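Pyroglutatmate porin OpdO (Pseudomonas aeruginosa, PDB 3SZV) probably forms an outer-membrane channel of the OprD porin family that lets small carboxylates such as pyroglutamate cross the membrane. Local coordinates at residues A[129-132]-A[133-136]; A[305-308]-A[309-312]. All coordinates share one frame; numbering follows the deposited sequence.

Overall arrangement
The two contacts show how a beta-barrel porin orders the long loops between its strands. They come in series along the chain and do not touch: their centres are 21 Å apart and their nearest atoms about 13 Å. Interaction 1 (129-132 with 133-136) is a bend in the loop between strands 120-124 and 145-147, only 6 Å from the centre of the chain. Interaction 2 (305-308 with 309-312) lies about 20 Å from that centre, where the loop after strand 271-281 returns to the wall as strand 311-320. D293 of this second loop is hydrogen-bonded through its backbone to S135, so the two loops meet inside the barrel.

Interaction 1 of 2, residues A[129-132]-A[133-136]; sequences FKSP and LVSA
K130 reaches across to A136, and its ammonium NZ donates to A136 O at 2.7 Å, arriving almost in line with the carbonyl bond. The lysine chain bends at its second torsion (chi2 -69°) and then runs straight, passing CD beside S135 CB before the amine meets the oxygen. On the next residue, S131 OG lies between its own backbone N and carbonyl carbon (chi1 73°), which directs it across the bend to V134 O, to which it donates at 2.8 Å, tilted 19° from the carbonyl plane. The same S131 OG accepts from a water at 3.0 Å, so two bonds hold the hydroxyl. By also accepting from L133 N at 2.8 Å, the water bridges the serine to the corner. The backbone itself ties A136 N to F129 O at 2.9 Å and, weakly, V134 N to S131 O at 3.3 Å. P132 and L133 occupy the corner with backbone angles close to those of a type I turn, giving a hairpin-like bend in a loop that lies near the centre of the barrel and, as in other OprD-family channels, probably narrows the pore. F129 adds an apolar contact: ring atom CZ meets V134 CG1 at 3.8 Å, obliquely. Burial leaves F129 N without a partner in the model. Further out, strand 186-200 supplies F194 against F129 and S131, and F192 against L133 and V134. R162 of strand 159-170 donates from NH1 to K130 O, while D293 of another loop bonds to the backbone of S135 and touches the K130 side chain.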
loop_
_atom_site.group_PDB
_atom_site.type_symbol
_atom_site.label_atom_id
_atom_site.label_comp_id
_atom_site.label_asym_id
_atom_site.label_seq_id
_atom_site.Cartn_x
_atom_site.Cartn_y
_atom_site.Cartn_z
ATOM N N PHE A 129 -1.279 -6.945 -2.228
ATOM C CA PHE A 129 -1.802 -6.167 -3.338
ATOM C C PHE A 129 -2.332 -4.841 -2.810
ATOM O O PHE A 129 -2.441 -4.640 -1.585
ATOM C CB PHE A 129 -2.910 -6.956 -4.065
ATOM C CG PHE A 129 -4.133 -7.204 -3.218
ATOM C CD1 PHE A 129 -4.192 -8.277 -2.329
ATOM C CD2 PHE A 129 -5.233 -6.365 -3.306
ATOM C CE1 PHE A 129 -5.333 -8.504 -1.545
ATOM C CE2 PHE A 129 -6.371 -6.578 -2.534
ATOM C CZ PHE A 129 -6.431 -7.641 -1.643
ATOM N N LYS A 130 -2.653 -3.943 -3.736
ATOM C CA LYS A 130 -3.167 -2.617 -3.429
ATOM C C LYS A 130 -4.539 -2.454 -4.067
ATOM O O LYS A 130 -4.750 -2.816 -5.228
ATOM C CB LYS A 130 -2.248 -1.533 -4.010
ATOM C CG LYS A 130 -0.764 -1.677 -3.705
ATOM C CD LYS A 130 -0.448 -1.428 -2.248
ATOM C CE LYS A 130 1.077 -1.436 -2.062
ATOM N NZ LYS A 130 1.498 -1.026 -0.685
ATOM N N SER A 131 -5.473 -1.901 -3.311
ATOM C CA SER A 131 -6.802 -1.579 -3.826
ATOM C C SER A 131 -7.405 -0.516 -2.926
ATOM O O SER A 131 -6.957 -0.347 -1.791
ATOM C CB SER A 131 -7.716 -2.813 -3.872
ATOM O OG SER A 131 -8.149 -3.214 -2.580
ATOM N N PRO A 132 -8.433 0.191 -3.398
ATOM C CA PRO A 132 -8.961 1.273 -2.561
ATOM C C PRO A 132 -9.379 0.801 -1.170
ATOM O O PRO A 132 -9.098 1.520 -0.194
ATOM C CB PRO A 132 -10.157 1.782 -3.379
ATOM C CG PRO A 132 -9.698 1.562 -4.809
ATOM C CD PRO A 132 -9.007 0.216 -4.764
ATOM N N LEU A 133 -10.027 -0.350 -1.050
ATOM C CA LEU A 133 -10.581 -0.766 0.247
ATOM C C LEU A 133 -9.634 -1.610 1.087
ATOM O O LEU A 133 -9.911 -1.851 2.264
ATOM C CB LEU A 133 -11.915 -1.496 0.062
ATOM C CG LEU A 133 -12.998 -0.609 -0.558
ATOM C CD1 LEU A 133 -14.276 -1.439 -0.673
ATOM C CD2 LEU A 133 -13.272 0.649 0.273
ATOM N N VAL A 134 -8.545 -2.081 0.486
ATOM C CA VAL A 134 -7.541 -2.828 1.240
ATOM C C VAL A 134 -6.223 -2.835 0.502
ATOM O O VAL A 134 -6.159 -3.204 -0.676
ATOM C CB VAL A 134 -8.012 -4.254 1.564
ATOM C CG1 VAL A 134 -8.375 -5.039 0.299
ATOM C CG2 VAL A 134 -6.916 -4.995 2.325
ATOM N N SER A 135 -5.177 -2.384 1.192
ATOM C CA SER A 135 -3.832 -2.332 0.615
ATOM C C SER A 135 -2.809 -2.851 1.601
ATOM O O SER A 135 -2.705 -2.342 2.719
ATOM C CB SER A 135 -3.449 -0.895 0.262
ATOM O OG SER A 135 -4.212 -0.386 -0.839
ATOM N N ALA A 136 -2.044 -3.854 1.187
ATOM C CA ALA A 136 -0.985 -4.402 2.031
ATOM C C ALA A 136 0.172 -3.432 2.130
ATOM O O ALA A 136 0.586 -2.836 1.135
ATOM C CB ALA A 136 -0.511 -5.741 1.479
HETATM O O HOH W 1 -10.904 -2.232 -2.986
#

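Interaction 2 of 2, residues A[305-308]-A[309-312]; sequences FGNV and DERS
A type II beta turn from N307 to E310 brings the chain round into strand 311-320, and the side chain of E310 turns back to hold its first residue. E310 N closes the turn on N307 O at 3.0 Å, coming from above the carbonyl plane. The carboxylate oxygen E310 OE1 then takes two N-H groups from that same asparagine. N307 N meets it nearly along its C-O axis at 3.1 Å, and the amide N307 ND2 reaches it at 2.9 Å, on the syn side but 24° out of the carboxylate plane. The oxygen lies close to the plane of the amide, whereas amide and carboxylate planes are turned 39° apart. The pair of bonds restrains the carboxylate, and the one from ND2 also limits rotation of the asparagine amide. The glutamate can do this because its CG stands anti to the backbone N (chi1 -168°) and the chain beyond is extended, running beside N307 in the same direction. Its other oxygen, OE2, lies 3.3 Å from F305 CD1, obliquely to the ring, and close to the carboxylate of E351, which could favour a proton on one of the two acids. At the corner V308 and D309 lie side by side, V308 CG1 being 3.8 Å from D309 CG, while D309 OD2 is held by N347 beyond the turn. A water lies 2.8 Å from F305 O and 2.8 Å from S312 OG, a hydroxyl also bonded by N298 ND2. D309, with its positive phi, holds the third place of the turn, a conformation characteristic of type II turns, here leading from a long loop into a strand of the porin barrel.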
loop_
_atom_site.group_PDB
_atom_site.type_symbol
_atom_site.label_atom_id
_atom_site.label_comp_id
_atom_site.label_asym_id
_atom_site.label_seq_id
_atom_site.Cartn_x
_atom_site.Cartn_y
_atom_site.Cartn_z
ATOM N N PHE A 305 -4.148 11.478 8.586
ATOM C CA PHE A 305 -5.036 12.636 8.565
ATOM C C PHE A 305 -6.492 12.195 8.447
ATOM O O PHE A 305 -7.333 12.855 7.842
ATOM C CB PHE A 305 -4.569 13.659 7.523
ATOM C CG PHE A 305 -3.275 14.312 7.919
ATOM C CD1 PHE A 305 -3.272 15.524 8.603
ATOM C CD2 PHE A 305 -2.063 13.665 7.703
ATOM C CE1 PHE A 305 -2.081 16.101 9.029
ATOM C CE2 PHE A 305 -0.874 14.234 8.120
ATOM C CZ PHE A 305 -0.880 15.457 8.782
ATOM N N GLY A 306 -6.770 11.070 9.100
ATOM C CA GLY A 306 -8.077 10.441 9.039
ATOM C C GLY A 306 -8.837 10.500 10.349
ATOM O O GLY A 306 -9.773 9.727 10.567
ATOM N N ASN A 307 -8.426 11.414 11.226
ATOM C CA ASN A 307 -9.112 11.601 12.502
ATOM C C ASN A 307 -10.528 12.151 12.345
ATOM O O ASN A 307 -10.876 12.731 11.314
ATOM C CB ASN A 307 -8.280 12.511 13.414
ATOM C CG ASN A 307 -6.969 11.872 13.805
ATOM O OD1 ASN A 307 -6.938 10.990 14.670
ATOM N ND2 ASN A 307 -5.879 12.313 13.182
ATOM N N VAL A 308 -11.336 11.969 13.378
ATOM C CA VAL A 308 -12.702 12.480 13.376
ATOM C C VAL A 308 -12.754 13.955 12.970
ATOM O O VAL A 308 -12.074 14.803 13.567
ATOM C CB VAL A 308 -13.362 12.297 14.768
ATOM C CG1 VAL A 308 -14.742 12.932 14.799
ATOM C CG2 VAL A 308 -13.430 10.812 15.119
ATOM N N ASP A 309 -13.555 14.246 11.941
ATOM C CA ASP A 309 -13.805 15.613 11.458
ATOM C C ASP A 309 -12.605 16.308 10.790
ATOM O O ASP A 309 -12.684 17.488 10.437
ATOM C CB ASP A 309 -14.380 16.495 12.581
ATOM C CG ASP A 309 -15.798 16.120 12.945
ATOM O OD1 ASP A 309 -16.504 15.563 12.083
ATOM O OD2 ASP A 309 -16.221 16.402 14.087
ATOM N N GLU A 310 -11.507 15.585 10.589
ATOM C CA GLU A 310 -10.276 16.237 10.151
ATOM C C GLU A 310 -10.339 16.808 8.737
ATOM O O GLU A 310 -10.691 16.102 7.785
ATOM C CB GLU A 310 -9.082 15.291 10.271
ATOM C CG GLU A 310 -7.759 16.019 10.105
ATOM C CD GLU A 310 -6.596 15.267 10.711
ATOM O OE1 GLU A 310 -6.759 14.062 11.005
ATOM O OE2 GLU A 310 -5.533 15.908 10.920
ATOM N N ARG A 311 -9.967 18.078 8.603
ATOM C CA ARG A 311 -9.802 18.728 7.302
ATOM C C ARG A 311 -8.322 18.974 7.119
ATOM O O ARG A 311 -7.661 19.463 8.037
ATOM C CB ARG A 311 -10.567 20.051 7.278
ATOM C CG ARG A 311 -10.270 20.929 6.069
ATOM C CD ARG A 311 -11.033 22.244 6.154
ATOM N NE ARG A 311 -10.720 22.967 7.385
ATOM C CZ ARG A 311 -11.568 23.773 8.014
ATOM N NH1 ARG A 311 -12.789 23.962 7.531
ATOM N NH2 ARG A 311 -11.199 24.388 9.129
ATOM N N SER A 312 -7.779 18.620 5.955
ATOM C CA SER A 312 -6.347 18.763 5.775
ATOM C C SER A 312 -5.982 19.120 4.348
ATOM O O SER A 312 -6.716 18.804 3.408
ATOM C CB SER A 312 -5.623 17.486 6.215
ATOM O OG SER A 312 -5.990 16.361 5.423
HETATM O O HOH W 2 -8.184 15.187 6.628
#